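Local coordinates for Serine/threonine-protein kinase Tel1 (Chaetomium thermophilum, PDB 6SKY), which phosphorylates serine and threonine residues of proteins using ATP and probably acts as a DNA damage sensor that activates checkpoint signalling, at residues L1651-Q1656 with D2731-F2736; T2153-R2158 with L2198-D2203; I2456-P2461 with S2498-V2503. All coordinates share one frame; numbering follows the deposited sequence.

Interaction 1 of 3, residues L1651-Q1656 with D2731-F2736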
loop_
_atom_site.group_PDB
_atom_site.type_symbol
_atom_site.label_atom_id
_atom_site.label_comp_id
_atom_site.label_asym_id
_atom_site.label_seq_id
_atom_site.Cartn_x
_atom_site.Cartn_y
_atom_site.Cartn_z
ATOM N N LEU A 1651 35.622 -10.983 17.618
ATOM C CA LEU A 1651 34.871 -11.947 16.831
ATOM C C LEU A 1651 34.554 -11.452 15.432
ATOM O O LEU A 1651 34.153 -12.254 14.586
ATOM C CB LEU A 1651 33.575 -12.301 17.553
ATOM C CG LEU A 1651 33.688 -13.347 18.651
ATOM C CD1 LEU A 1651 32.437 -13.392 19.479
ATOM C CD2 LEU A 1651 33.928 -14.677 18.015
ATOM N N LEU A 1652 34.732 -10.163 15.163
ATOM C CA LEU A 1652 34.371 -9.581 13.883
ATOM C C LEU A 1652 35.555 -9.358 12.957
ATOM O O LEU A 1652 35.344 -9.096 11.771
ATOM C CB LEU A 1652 33.656 -8.247 14.095
ATOM C CG LEU A 1652 32.291 -8.308 14.766
ATOM C CD1 LEU A 1652 31.779 -6.912 15.028
ATOM C CD2 LEU A 1652 31.340 -9.076 13.889
ATOM N N ARG A 1653 36.782 -9.435 13.458
ATOM C CA ARG A 1653 37.949 -9.215 12.619
ATOM C C ARG A 1653 38.283 -10.470 11.836
ATOM O O ARG A 1653 38.140 -11.586 12.337
ATOM C CB ARG A 1653 39.147 -8.793 13.461
ATOM C CG ARG A 1653 39.129 -7.339 13.863
ATOM C CD ARG A 1653 40.435 -6.964 14.508
ATOM N NE ARG A 1653 40.848 -7.972 15.476
ATOM C CZ ARG A 1653 40.753 -7.827 16.792
ATOM N NH1 ARG A 1653 40.271 -6.705 17.305
ATOM N NH2 ARG A 1653 41.154 -8.803 17.595
ATOM N N GLU A 1654 38.736 -10.282 10.601
ATOM C CA GLU A 1654 38.991 -11.392 9.701
ATOM C C GLU A 1654 40.406 -11.446 9.157
ATOM O O GLU A 1654 40.767 -12.450 8.540
ATOM C CB GLU A 1654 38.015 -11.350 8.523
ATOM C CG GLU A 1654 38.144 -10.110 7.690
ATOM C CD GLU A 1654 37.085 -10.027 6.641
ATOM O OE1 GLU A 1654 35.923 -10.367 6.933
ATOM O OE2 GLU A 1654 37.421 -9.630 5.514
ATOM N N SER A 1655 41.210 -10.415 9.352
ATOM C CA SER A 1655 42.613 -10.453 8.987
ATOM C C SER A 1655 43.469 -10.364 10.239
ATOM O O SER A 1655 42.981 -10.122 11.341
ATOM C CB SER A 1655 42.959 -9.323 8.014
ATOM O OG SER A 1655 42.585 -8.068 8.540
ATOM N N GLN A 1656 44.764 -10.575 10.055
ATOM C CA GLN A 1656 45.733 -10.468 11.127
ATOM C C GLN A 1656 46.502 -9.165 11.087
ATOM O O GLN A 1656 47.510 -9.039 11.778
ATOM C CB GLN A 1656 46.710 -11.634 11.071
ATOM C CG GLN A 1656 46.096 -12.968 11.396
ATOM C CD GLN A 1656 45.923 -13.179 12.875
ATOM O OE1 GLN A 1656 44.828 -13.463 13.348
ATOM N NE2 GLN A 1656 47.008 -13.056 13.616
ATOM N N ASP A 2731 43.745 -1.449 6.138
ATOM C CA ASP A 2731 43.106 -2.634 6.695
ATOM C C ASP A 2731 41.724 -2.806 6.077
ATOM O O ASP A 2731 40.932 -1.867 6.095
ATOM C CB ASP A 2731 42.999 -2.477 8.203
ATOM C CG ASP A 2731 42.643 -3.756 8.912
ATOM O OD1 ASP A 2731 42.580 -4.810 8.267
ATOM O OD2 ASP A 2731 42.429 -3.706 10.135
ATOM N N PRO A 2732 41.400 -3.975 5.517
ATOM C CA PRO A 2732 40.121 -4.112 4.803
ATOM C C PRO A 2732 38.881 -3.915 5.654
ATOM O O PRO A 2732 37.859 -3.457 5.133
ATOM C CB PRO A 2732 40.202 -5.533 4.248
ATOM C CG PRO A 2732 41.623 -5.753 4.065
ATOM C CD PRO A 2732 42.296 -5.098 5.213
ATOM N N ASP A 2733 38.923 -4.233 6.941
ATOM C CA ASP A 2733 37.763 -3.992 7.789
ATOM C C ASP A 2733 37.510 -2.501 7.950
ATOM O O ASP A 2733 36.398 -2.005 7.709
ATOM C CB ASP A 2733 37.985 -4.641 9.147
ATOM C CG ASP A 2733 38.706 -5.962 9.044
ATOM O OD1 ASP A 2733 38.419 -6.725 8.098
ATOM O OD2 ASP A 2733 39.566 -6.239 9.902
ATOM N N GLU A 2734 38.545 -1.775 8.363
ATOM C CA GLU A 2734 38.466 -0.329 8.465
ATOM C C GLU A 2734 38.144 0.302 7.122
ATOM O O GLU A 2734 37.338 1.226 7.049
ATOM C CB GLU A 2734 39.780 0.205 9.011
ATOM C CG GLU A 2734 39.684 1.560 9.635
ATOM C CD GLU A 2734 41.030 2.088 10.050
ATOM O OE1 GLU A 2734 42.048 1.536 9.581
ATOM O OE2 GLU A 2734 41.077 3.051 10.842
ATOM N N TRP A 2735 38.771 -0.176 6.051
ATOM C CA TRP A 2735 38.504 0.357 4.722
ATOM C C TRP A 2735 37.030 0.255 4.370
ATOM O O TRP A 2735 36.420 1.231 3.922
ATOM C CB TRP A 2735 39.361 -0.387 3.705
ATOM C CG TRP A 2735 39.021 -0.171 2.273
ATOM C CD1 TRP A 2735 39.420 0.854 1.486
ATOM C CD2 TRP A 2735 38.250 -1.036 1.438
ATOM N NE1 TRP A 2735 38.931 0.700 0.220
ATOM C CE2 TRP A 2735 38.206 -0.454 0.167
ATOM C CE3 TRP A 2735 37.580 -2.239 1.648
ATOM C CZ2 TRP A 2735 37.530 -1.034 -0.886
ATOM C CZ3 TRP A 2735 36.907 -2.802 0.607
ATOM C CH2 TRP A 2735 36.886 -2.206 -0.645
ATOM N N PHE A 2736 36.434 -0.917 4.574
ATOM C CA PHE A 2736 35.036 -1.097 4.210
ATOM C C PHE A 2736 34.124 -0.218 5.051
ATOM O O PHE A 2736 33.194 0.407 4.529
ATOM C CB PHE A 2736 34.650 -2.563 4.345
ATOM C CG PHE A 2736 33.265 -2.860 3.894
ATOM C CD1 PHE A 2736 32.940 -2.807 2.566
ATOM C CD2 PHE A 2736 32.285 -3.180 4.796
ATOM C CE1 PHE A 2736 31.673 -3.064 2.154
ATOM C CE2 PHE A 2736 31.022 -3.440 4.380
ATOM C CZ PHE A 2736 30.716 -3.381 3.061
#
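This is a polar contact between distant parts of the chain, in which an inter-helix loop of the alpha-solenoid (residues 1651-1656, between helices 1627-1644 and 1657-1663) meets the start of helix 2732-2755 in the PI3/PI4-type kinase region. The backbones stay well apart, Arg-1653 CA lying 7.1 Å from Asp-2733 CA, so side chains bridge the gap. Asp-2733, in the first turn of the helix, is the centre of the contact. With CG anti to its carbonyl carbon, its carboxylate is directed at the loop, where OD1 lies 3.4 Å from Glu-1654 CG. The two acidic side chains slide past each other in opposite directions, their carboxylate planes 84° apart. Glu-1654 OE2 is 4.0 Å from Asp-2733 OD1, two like charges that would probably repel; OE2 also accepts a hydrogen bond from Val-1886 N at the start of helix 1884-1898. Arg-1653 brings only its aliphatic part close, with CG 4.1 Å from Asp-2733 OD2. An alanine in place of Asp-2733 would remove the carboxylate and would probably lose its contacts with the Glu-1654 and Arg-1653 methylenes. Pro-2732 and Ser-1655 both also touch Leu-1847 of helix 1836-1849. The one hydrogen bond across the segments is weak: OD1 of Asp-2731, an N-cap residue whose side chain makes no capping bond, accepts from the buried Ser-1655 OG over 3.3 Å.

Interaction 2 of 3, residues T2153-R2158 with L2198-D2203; sequences TSADAR and LGLSVD
Within the FAT domain, a helical repeat region of the TPR clan, the first turn of helix 2154-2174 packs against the loop that leads from helix 2193-2196 to helix 2203-2217. The contact lies near the protein surface and is made by hydrophobic and aliphatic groups, with no hydrogen bond between the segments. Leu-2198, Ala-2155 and Leu-2200 bury the most area. Leu-2198 lies beside Ala-2155, the two CA atoms being 5.8 Å apart, and its two methyls reach residues one turn apart. The CD2 methyl lies 3.9 Å from Ser-2154 CB, while CD1 rests 4.0 Å from Arg-2158 CG.

Gly-2199 then takes a positive phi of 89°, a conformation in which a side chain would collide with the carbonyl oxygen of Leu-2198. Past this turn Leu-2200 points back at the same helix. Ala-2155 meets both leucine residues: its CB is 4.1 Å from the carbonyl O of Leu-2198 and 4.3 Å from Leu-2200 CD2.

Arg-2158 crosses both leucines at about a right angle. Its CG is anti to the backbone N (chi1 -157°), and bends at chi2 and chi3 carry the guanidinium beyond the leucine methyls, where NH1 is hydrogen-bonded to Ser-2194 OG and NH2 to Ser-2142 OG. Helices 2124-2143 and 2193-2196 are thereby tied to the same side chain. At its base the packing is apolar, the Leu-2200 CD1 methyl lying 3.8 Å from Arg-2158 CB.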
loop_
_atom_site.group_PDB
_atom_site.type_symbol
_atom_site.label_atom_id
_atom_site.label_comp_id
_atom_site.label_asym_id
_atom_site.label_seq_id
_atom_site.Cartn_x
_atom_site.Cartn_y
_atom_site.Cartn_z
ATOM N N THR A 2153 3.338 -16.873 44.010
ATOM C CA THR A 2153 2.094 -17.513 43.623
ATOM C C THR A 2153 1.944 -17.488 42.108
ATOM O O THR A 2153 2.761 -16.919 41.386
ATOM C CB THR A 2153 0.914 -16.825 44.296
ATOM O OG1 THR A 2153 0.922 -15.437 43.957
ATOM C CG2 THR A 2153 1.021 -16.957 45.793
ATOM N N SER A 2154 0.884 -18.114 41.610
ATOM C CA SER A 2154 0.667 -18.134 40.173
ATOM C C SER A 2154 0.163 -16.804 39.641
ATOM O O SER A 2154 0.364 -16.511 38.459
ATOM C CB SER A 2154 -0.315 -19.238 39.801
ATOM O OG SER A 2154 -0.380 -19.376 38.395
ATOM N N ALA A 2155 -0.485 -15.997 40.479
ATOM C CA ALA A 2155 -0.900 -14.670 40.049
ATOM C C ALA A 2155 0.304 -13.791 39.748
ATOM O O ALA A 2155 0.290 -13.024 38.783
ATOM C CB ALA A 2155 -1.781 -14.031 41.115
ATOM N N ASP A 2156 1.366 -13.905 40.548
ATOM C CA ASP A 2156 2.582 -13.138 40.294
ATOM C C ASP A 2156 3.228 -13.540 38.977
ATOM O O ASP A 2156 3.631 -12.684 38.181
ATOM C CB ASP A 2156 3.567 -13.336 41.439
ATOM C CG ASP A 2156 3.067 -12.761 42.741
ATOM O OD1 ASP A 2156 2.304 -11.775 42.698
ATOM O OD2 ASP A 2156 3.443 -13.287 43.809
ATOM N N ALA A 2157 3.356 -14.844 38.739
ATOM C CA ALA A 2157 3.956 -15.315 37.500
ATOM C C ALA A 2157 3.127 -14.904 36.293
ATOM O O ALA A 2157 3.671 -14.489 35.263
ATOM C CB ALA A 2157 4.120 -16.829 37.552
ATOM N N ARG A 2158 1.803 -14.988 36.409
ATOM C CA ARG A 2158 0.940 -14.576 35.312
ATOM C C ARG A 2158 1.069 -13.088 35.037
ATOM O O ARG A 2158 1.155 -12.666 33.878
ATOM C CB ARG A 2158 -0.500 -14.930 35.636
ATOM C CG ARG A 2158 -1.358 -15.053 34.433
ATOM C CD ARG A 2158 -0.845 -16.155 33.564
ATOM N NE ARG A 2158 -1.933 -16.853 32.911
ATOM C CZ ARG A 2158 -1.827 -18.072 32.409
ATOM N NH1 ARG A 2158 -2.872 -18.639 31.831
ATOM N NH2 ARG A 2158 -0.677 -18.723 32.489
ATOM N N LEU A 2198 -7.491 -16.481 38.468
ATOM C CA LEU A 2198 -6.422 -16.220 39.418
ATOM C C LEU A 2198 -6.640 -14.934 40.197
ATOM O O LEU A 2198 -5.851 -14.631 41.095
ATOM C CB LEU A 2198 -5.076 -16.153 38.698
ATOM C CG LEU A 2198 -4.556 -17.447 38.089
ATOM C CD1 LEU A 2198 -3.483 -17.158 37.068
ATOM C CD2 LEU A 2198 -4.016 -18.327 39.180
ATOM N N GLY A 2199 -7.680 -14.175 39.877
ATOM C CA GLY A 2199 -7.951 -12.938 40.572
ATOM C C GLY A 2199 -7.277 -11.722 39.992
ATOM O O GLY A 2199 -6.982 -10.781 40.735
ATOM N N LEU A 2200 -7.025 -11.704 38.689
ATOM C CA LEU A 2200 -6.339 -10.604 38.032
ATOM C C LEU A 2200 -7.307 -9.833 37.152
ATOM O O LEU A 2200 -8.183 -10.420 36.514
ATOM C CB LEU A 2200 -5.175 -11.112 37.183
ATOM C CG LEU A 2200 -4.014 -11.773 37.906
ATOM C CD1 LEU A 2200 -3.096 -12.389 36.898
ATOM C CD2 LEU A 2200 -3.284 -10.756 38.718
ATOM N N SER A 2201 -7.141 -8.520 37.111
ATOM C CA SER A 2201 -7.919 -7.649 36.241
ATOM C C SER A 2201 -6.958 -7.097 35.200
ATOM O O SER A 2201 -6.295 -6.088 35.425
ATOM C CB SER A 2201 -8.580 -6.544 37.026
ATOM O OG SER A 2201 -9.385 -7.074 38.060
ATOM N N VAL A 2202 -6.874 -7.774 34.060
ATOM C CA VAL A 2202 -5.949 -7.365 33.013
ATOM C C VAL A 2202 -6.659 -7.282 31.673
ATOM O O VAL A 2202 -6.024 -7.390 30.623
ATOM C CB VAL A 2202 -4.753 -8.325 32.920
ATOM C CG1 VAL A 2202 -3.888 -8.210 34.146
ATOM C CG2 VAL A 2202 -5.237 -9.737 32.742
ATOM N N ASP A 2203 -7.973 -7.087 31.686
ATOM C CA ASP A 2203 -8.701 -7.071 30.424
ATOM C C ASP A 2203 -8.554 -5.752 29.685
ATOM O O ASP A 2203 -8.568 -5.744 28.453
ATOM C CB ASP A 2203 -10.175 -7.371 30.664
ATOM C CG ASP A 2203 -10.719 -6.642 31.855
ATOM O OD1 ASP A 2203 -9.987 -6.534 32.856
ATOM O OD2 ASP A 2203 -11.874 -6.172 31.794
#

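Interaction 3 of 3, residues I2456-P2461 with S2498-V2503; sequences ICVDHP and SKNNKV
The one flat group in this contact is the amide of Asn-2500, which forms no stack across it. The amide meets Val-2458 tip to tip, its end set against the two valine methyls; CG lies in the crowded position between the backbone N and the carbonyl carbon (chi1 75°), which directs the amide at the helix. The imidazole of His-2460 is turned away from the 2498-2503 loop and takes no part.

Beside the amide, the contact is aliphatic. Val-2458, on the last turn of helix 2444-2459, has the largest share. Its CG1, anti to the backbone N, lies 3.9 Å from Lys-2502 CD, so that the extended lysine chain crosses the valine at about a right angle and contributes its methylenes. Lys-2502 NZ lies 5.0 Å from Asp-2459 OD1, too far for a salt bridge; OD2 of that aspartate is hydrogen-bonded to Thr-2424 OG1.

Val-2503 comes against the backbone of the helix end. Its CG2 methyl is 3.6 Å from Val-2458 O and 4.3 Å from Pro-2461 CB, spanning the point where His-2460 leaves helical geometry, and the residue also touches Met-2465 of the next helix. Cys-2457 and Val-2458 in turn pack on Leu-2497 at the end of helix 2483-2497. No hydrogen bond joins the two segments. The arrangement is helix-end packing in the alpha-helical FAT region, where the connection between helices 2483-2497 and 2507-2522 lies against the last turn of helix 2444-2459.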
loop_
_atom_site.group_PDB
_atom_site.type_symbol
_atom_site.label_atom_id
_atom_site.label_comp_id
_atom_site.label_asym_id
_atom_site.label_seq_id
_atom_site.Cartn_x
_atom_site.Cartn_y
_atom_site.Cartn_z
ATOM N N ILE A 2456 16.898 33.507 29.712
ATOM C CA ILE A 2456 17.711 32.543 28.977
ATOM C C ILE A 2456 19.187 32.864 29.133
ATOM O O ILE A 2456 20.006 31.971 29.362
ATOM C CB ILE A 2456 17.314 32.499 27.496
ATOM C CG1 ILE A 2456 15.892 31.998 27.333
ATOM C CG2 ILE A 2456 18.252 31.596 26.744
ATOM C CD1 ILE A 2456 15.387 32.146 25.945
ATOM N N CYS A 2457 19.558 34.138 29.007
ATOM C CA CYS A 2457 20.966 34.493 29.142
ATOM C C CYS A 2457 21.478 34.312 30.559
ATOM O O CYS A 2457 22.685 34.173 30.750
ATOM C CB CYS A 2457 21.199 35.930 28.697
ATOM S SG CYS A 2457 20.815 36.221 26.983
ATOM N N VAL A 2458 20.598 34.316 31.556
ATOM C CA VAL A 2458 21.055 34.091 32.924
ATOM C C VAL A 2458 21.203 32.603 33.221
ATOM O O VAL A 2458 22.169 32.187 33.863
ATOM C CB VAL A 2458 20.110 34.776 33.918
ATOM C CG1 VAL A 2458 20.446 34.368 35.315
ATOM C CG2 VAL A 2458 20.233 36.253 33.793
ATOM N N ASP A 2459 20.264 31.771 32.769
ATOM C CA ASP A 2459 20.381 30.346 33.063
ATOM C C ASP A 2459 21.437 29.667 32.209
ATOM O O ASP A 2459 22.181 28.817 32.702
ATOM C CB ASP A 2459 19.042 29.646 32.869
ATOM C CG ASP A 2459 18.018 30.065 33.884
ATOM O OD1 ASP A 2459 18.319 30.957 34.696
ATOM O OD2 ASP A 2459 16.907 29.504 33.870
ATOM N N HIS A 2460 21.513 30.011 30.930
ATOM C CA HIS A 2460 22.439 29.386 29.989
ATOM C C HIS A 2460 23.265 30.482 29.341
ATOM O O HIS A 2460 22.972 30.915 28.223
ATOM C CB HIS A 2460 21.684 28.560 28.952
ATOM C CG HIS A 2460 20.675 27.637 29.552
ATOM N ND1 HIS A 2460 20.939 26.313 29.809
ATOM C CD2 HIS A 2460 19.411 27.855 29.974
ATOM C CE1 HIS A 2460 19.878 25.752 30.354
ATOM N NE2 HIS A 2460 18.937 26.669 30.467
ATOM N N PRO A 2461 24.315 30.952 30.015
ATOM C CA PRO A 2461 25.024 32.135 29.515
ATOM C C PRO A 2461 25.803 31.897 28.238
ATOM O O PRO A 2461 25.877 32.795 27.393
ATOM C CB PRO A 2461 25.936 32.502 30.689
ATOM C CG PRO A 2461 26.090 31.272 31.447
ATOM C CD PRO A 2461 24.819 30.529 31.327
ATOM N N SER A 2498 25.117 42.752 33.291
ATOM C CA SER A 2498 26.269 43.096 34.115
ATOM C C SER A 2498 25.813 43.779 35.394
ATOM O O SER A 2498 26.334 44.832 35.766
ATOM C CB SER A 2498 27.234 44.005 33.358
ATOM O OG SER A 2498 26.617 45.236 33.044
ATOM N N LYS A 2499 24.829 43.193 36.065
ATOM C CA LYS A 2499 24.370 43.697 37.348
ATOM C C LYS A 2499 23.958 42.620 38.335
ATOM O O LYS A 2499 23.782 42.942 39.514
ATOM C CB LYS A 2499 23.191 44.656 37.156
ATOM C CG LYS A 2499 23.559 46.124 37.157
ATOM C CD LYS A 2499 22.306 46.978 37.155
ATOM C CE LYS A 2499 22.613 48.419 37.513
ATOM N NZ LYS A 2499 21.378 49.243 37.644
ATOM N N ASN A 2500 23.766 41.376 37.914
ATOM C CA ASN A 2500 23.221 40.356 38.792
ATOM C C ASN A 2500 24.287 39.328 39.144
ATOM O O ASN A 2500 25.306 39.192 38.464
ATOM C CB ASN A 2500 21.995 39.681 38.166
ATOM C CG ASN A 2500 22.348 38.712 37.065
ATOM O OD1 ASN A 2500 23.363 38.854 36.392
ATOM N ND2 ASN A 2500 21.493 37.720 36.869
ATOM N N ASN A 2501 24.023 38.598 40.224
ATOM C CA ASN A 2501 25.066 37.831 40.888
ATOM C C ASN A 2501 25.364 36.513 40.198
ATOM O O ASN A 2501 26.492 36.020 40.290
ATOM C CB ASN A 2501 24.667 37.578 42.337
ATOM C CG ASN A 2501 24.126 38.816 43.002
ATOM O OD1 ASN A 2501 23.051 38.798 43.600
ATOM N ND2 ASN A 2501 24.861 39.914 42.883
ATOM N N LYS A 2502 24.381 35.921 39.523
ATOM C CA LYS A 2502 24.619 34.646 38.858
ATOM C C LYS A 2502 25.599 34.805 37.710
ATOM O O LYS A 2502 26.552 34.031 37.583
ATOM C CB LYS A 2502 23.306 34.056 38.359
ATOM C CG LYS A 2502 22.271 33.888 39.433
ATOM C CD LYS A 2502 21.137 33.017 38.945
ATOM C CE LYS A 2502 20.121 32.749 40.036
ATOM N NZ LYS A 2502 19.053 31.833 39.550
ATOM N N VAL A 2503 25.374 35.800 36.859
ATOM C CA VAL A 2503 26.246 36.045 35.722
ATOM C C VAL A 2503 26.874 37.421 35.886
ATOM O O VAL A 2503 26.377 38.417 35.351
ATOM C CB VAL A 2503 25.468 35.933 34.400
ATOM C CG1 VAL A 2503 26.378 36.168 33.240
ATOM C CG2 VAL A 2503 24.847 34.567 34.280
#

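Interaction 1 lies nearest the centre of the chain, about 17 Å from it, and joins parts more than a thousand residues apart; interactions 2 and 3 lie about 41 and about 37 Å from that centre and close loops of about forty residues. Both of these are nested within the loop closed by interaction 1, and they follow one another in series. The three share no helix and do not touch, with centres 51 to 55 Å apart. Interactions 1 and 3 are partly buried: the first is dominated by carboxylates and a hydroxyl, the other combines a buried valine with an exposed lysine chain. Interaction 2, at the surface, relies on leucines and alanine.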